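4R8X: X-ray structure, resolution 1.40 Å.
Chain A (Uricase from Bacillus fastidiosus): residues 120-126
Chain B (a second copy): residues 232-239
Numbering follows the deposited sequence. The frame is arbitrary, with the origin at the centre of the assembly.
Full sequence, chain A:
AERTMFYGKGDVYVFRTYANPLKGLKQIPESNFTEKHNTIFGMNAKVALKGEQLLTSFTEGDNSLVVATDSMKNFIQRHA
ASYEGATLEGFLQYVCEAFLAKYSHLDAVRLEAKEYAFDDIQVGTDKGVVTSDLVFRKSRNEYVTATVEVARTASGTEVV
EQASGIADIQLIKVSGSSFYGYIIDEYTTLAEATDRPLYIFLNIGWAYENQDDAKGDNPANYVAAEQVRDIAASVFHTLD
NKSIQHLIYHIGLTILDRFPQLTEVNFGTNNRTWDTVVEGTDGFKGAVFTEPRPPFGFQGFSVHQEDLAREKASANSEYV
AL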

# COMPACT_ATOMS: atom_id res chain seq x y z
N ASP A 120 -6.42 -5.32 23.33
CA ASP A 120 -6.97 -6.34 24.22
C ASP A 120 -8.22 -6.92 23.57
O ASP A 120 -9.00 -6.20 22.94
CB ASP A 120 -7.35 -5.75 25.58
CG ASP A 120 -6.16 -5.23 26.36
OD1 ASP A 120 -6.38 -4.51 27.36
OD2 ASP A 120 -5.00 -5.51 25.99
N ILE A 121 -8.43 -8.22 23.73
CA ILE A 121 -9.60 -8.87 23.15
C ILE A 121 -10.38 -9.71 24.16
O ILE A 121 -9.87 -10.05 25.23
CB ILE A 121 -9.23 -9.78 21.95
CG1 ILE A 121 -8.25 -10.86 22.40
CG2 ILE A 121 -8.65 -8.96 20.81
CD1 ILE A 121 -8.22 -12.05 21.50
N GLN A 122 -11.61 -10.05 23.80
CA GLN A 122 -12.49 -10.82 24.66
C GLN A 122 -12.48 -12.28 24.24
O GLN A 122 -12.58 -12.59 23.05
CB GLN A 122 -13.92 -10.28 24.57
CG GLN A 122 -14.05 -8.83 25.00
CD GLN A 122 -13.55 -8.60 26.40
OE1 GLN A 122 -12.53 -7.95 26.62
NE2 GLN A 122 -14.28 -9.14 27.37
N VAL A 123 -12.36 -13.18 25.22
CA VAL A 123 -12.38 -14.60 24.95
C VAL A 123 -13.37 -15.30 25.88
O VAL A 123 -13.55 -14.91 27.04
CB VAL A 123 -10.98 -15.25 25.09
CG1 VAL A 123 -10.05 -14.77 23.97
CG2 VAL A 123 -10.36 -14.96 26.46
N GLY A 124 -14.03 -16.33 25.36
CA GLY A 124 -14.91 -17.14 26.19
C GLY A 124 -14.10 -18.10 27.03
O GLY A 124 -13.14 -18.71 26.54
N THR A 125 -14.45 -18.21 28.30
CA THR A 125 -13.79 -19.13 29.22
C THR A 125 -14.85 -19.78 30.10
O THR A 125 -16.04 -19.48 29.96
CB THR A 125 -12.80 -18.41 30.16
OG1 THR A 125 -13.53 -17.57 31.06
CG2 THR A 125 -11.80 -17.58 29.37
N ASP A 126 -14.42 -20.65 31.01
CA ASP A 126 -15.35 -21.27 31.95
C ASP A 126 -15.93 -20.23 32.91
O ASP A 126 -16.97 -20.46 33.53
CB ASP A 126 -14.66 -22.39 32.73
CG ASP A 126 -13.33 -21.97 33.33
OD1 ASP A 126 -13.07 -20.76 33.45
OD2 ASP A 126 -12.53 -22.87 33.67
N ALA B 232 -12.38 -18.31 17.19
CA ALA B 232 -10.98 -18.46 16.85
C ALA B 232 -10.09 -17.90 17.96
O ALA B 232 -9.14 -18.55 18.40
CB ALA B 232 -10.67 -17.79 15.52
N ALA B 233 -10.41 -16.70 18.42
CA ALA B 233 -9.65 -16.08 19.51
C ALA B 233 -9.71 -16.90 20.79
O ALA B 233 -8.70 -17.06 21.47
CB ALA B 233 -10.14 -14.67 19.75
N SER B 234 -10.90 -17.42 21.13
CA SER B 234 -11.08 -18.19 22.36
C SER B 234 -10.30 -19.50 22.33
O SER B 234 -9.69 -19.91 23.32
CB SER B 234 -12.56 -18.46 22.60
OG SER B 234 -13.29 -17.24 22.72
N VAL B 235 -10.33 -20.16 21.19
CA VAL B 235 -9.61 -21.42 21.05
C VAL B 235 -8.10 -21.17 21.10
O VAL B 235 -7.37 -21.89 21.77
CB VAL B 235 -10.05 -22.18 19.78
CG1 VAL B 235 -9.17 -23.40 19.56
CG2 VAL B 235 -11.53 -22.59 19.90
N PHE B 236 -7.64 -20.13 20.41
CA PHE B 236 -6.23 -19.76 20.41
C PHE B 236 -5.77 -19.49 21.86
O PHE B 236 -4.72 -19.94 22.28
CB PHE B 236 -6.02 -18.52 19.53
CG PHE B 236 -4.56 -18.20 19.24
CD1 PHE B 236 -3.58 -19.18 19.27
CD2 PHE B 236 -4.18 -16.91 18.93
CE1 PHE B 236 -2.27 -18.88 18.97
CE2 PHE B 236 -2.88 -16.60 18.64
CZ PHE B 236 -1.91 -17.58 18.66
N HIS B 237 -6.59 -18.78 22.61
CA HIS B 237 -6.31 -18.50 24.01
C HIS B 237 -6.23 -19.76 24.86
O HIS B 237 -5.31 -19.92 25.68
CB HIS B 237 -7.40 -17.57 24.55
CG HIS B 237 -7.38 -17.39 26.04
ND1 HIS B 237 -6.79 -16.31 26.65
CD2 HIS B 237 -7.90 -18.15 27.03
CE1 HIS B 237 -6.94 -16.42 27.96
NE2 HIS B 237 -7.61 -17.52 28.22
N THR B 238 -7.17 -20.67 24.67
CA THR B 238 -7.31 -21.79 25.60
C THR B 238 -6.44 -23.01 25.26
O THR B 238 -5.87 -23.65 26.15
CB THR B 238 -8.79 -22.18 25.76
OG1 THR B 238 -9.46 -21.13 26.46
CG2 THR B 238 -8.97 -23.51 26.53
N LEU B 239 -6.34 -23.32 23.97
CA LEU B 239 -5.66 -24.53 23.52
C LEU B 239 -4.15 -24.39 23.66
O LEU B 239 -3.57 -23.34 23.36
CB LEU B 239 -6.01 -24.82 22.06
CG LEU B 239 -5.40 -26.04 21.36
CD1 LEU B 239 -6.03 -27.32 21.85
CD2 LEU B 239 -5.55 -25.92 19.85
O HOH W 1 -11.79 -20.84 25.55

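The contact joins an extended strand of one uricase subunit, residues 120-125 of chain A, to the last turns of a helix in a second copy, residues 232-238 of chain B. The two axes approach to 6.9 Å, and their N-to-C directions diverge by 71°, so the strand runs steeply across the helix, and the backbones come nearest at V123(A) and S234(B). The CA atoms of V123(A) and S234(B) lie 4.6 Å apart. Small residues lie near the crossing: A233(B) and S234(B) on the helix, G124(A) on the strand. Together the two stretches bury 280 Å².

A single direct hydrogen bond spans the crossing. The backbone N of G124(A) donates to OG of S234(B) at 2.9 Å, with an N-H...O angle of 164°, close to linear. The serine, in the m rotamer, thus satisfies a strand amide that faces the helix. OG of S234(B) also sits 3.6 Å from CA of V123(A), a measure of how tightly the strand rests against it.

A water extends this polar link from the amide to the carbonyl side of G124(A). It donates to O of G124(A) at 2.7 Å and to O of S234(B) at 3.2 Å, and accepts from OG1 of T238(B) at 2.5 Å. It therefore bridges two carbonyls that, both being acceptors, could not bond to each other. O of G124(A) and OG1 of T238(B) are 4.4 Å apart, so the water supplies the connection between them.

Apolar packing lies beside the polar centre. I121(A) and V123(A), alternate residues of the strand, both direct their CA-to-CB bonds toward the helix. CD1 of I121(A) reaches CB of A233(B) at 3.7 Å, while CG1 of V123(A) lies 4.2 Å from that same CB and 3.6 Å from the backbone O of A233(B). The CA-to-CB bond of the intervening Q122(A) points away.

The other methyl of V123(A) meets an aromatic ring. CG2 of V123(A) stands 3.8 Å from the centroid of the H237(B) imidazole and only 9° off the ring normal, a CH-pi contact over the face. One turn of helix separates A233(B) from H237(B), connected by a backbone hydrogen bond from N of H237(B) to O of A233(B) at 3.0 Å, and V123(A) touches both residues, CG1 lying near A233(B) and CG2 over the H237(B) ring. CG2 of T125(A) adds a looser, oblique contact, 4.3 Å from NE2 of H237(B).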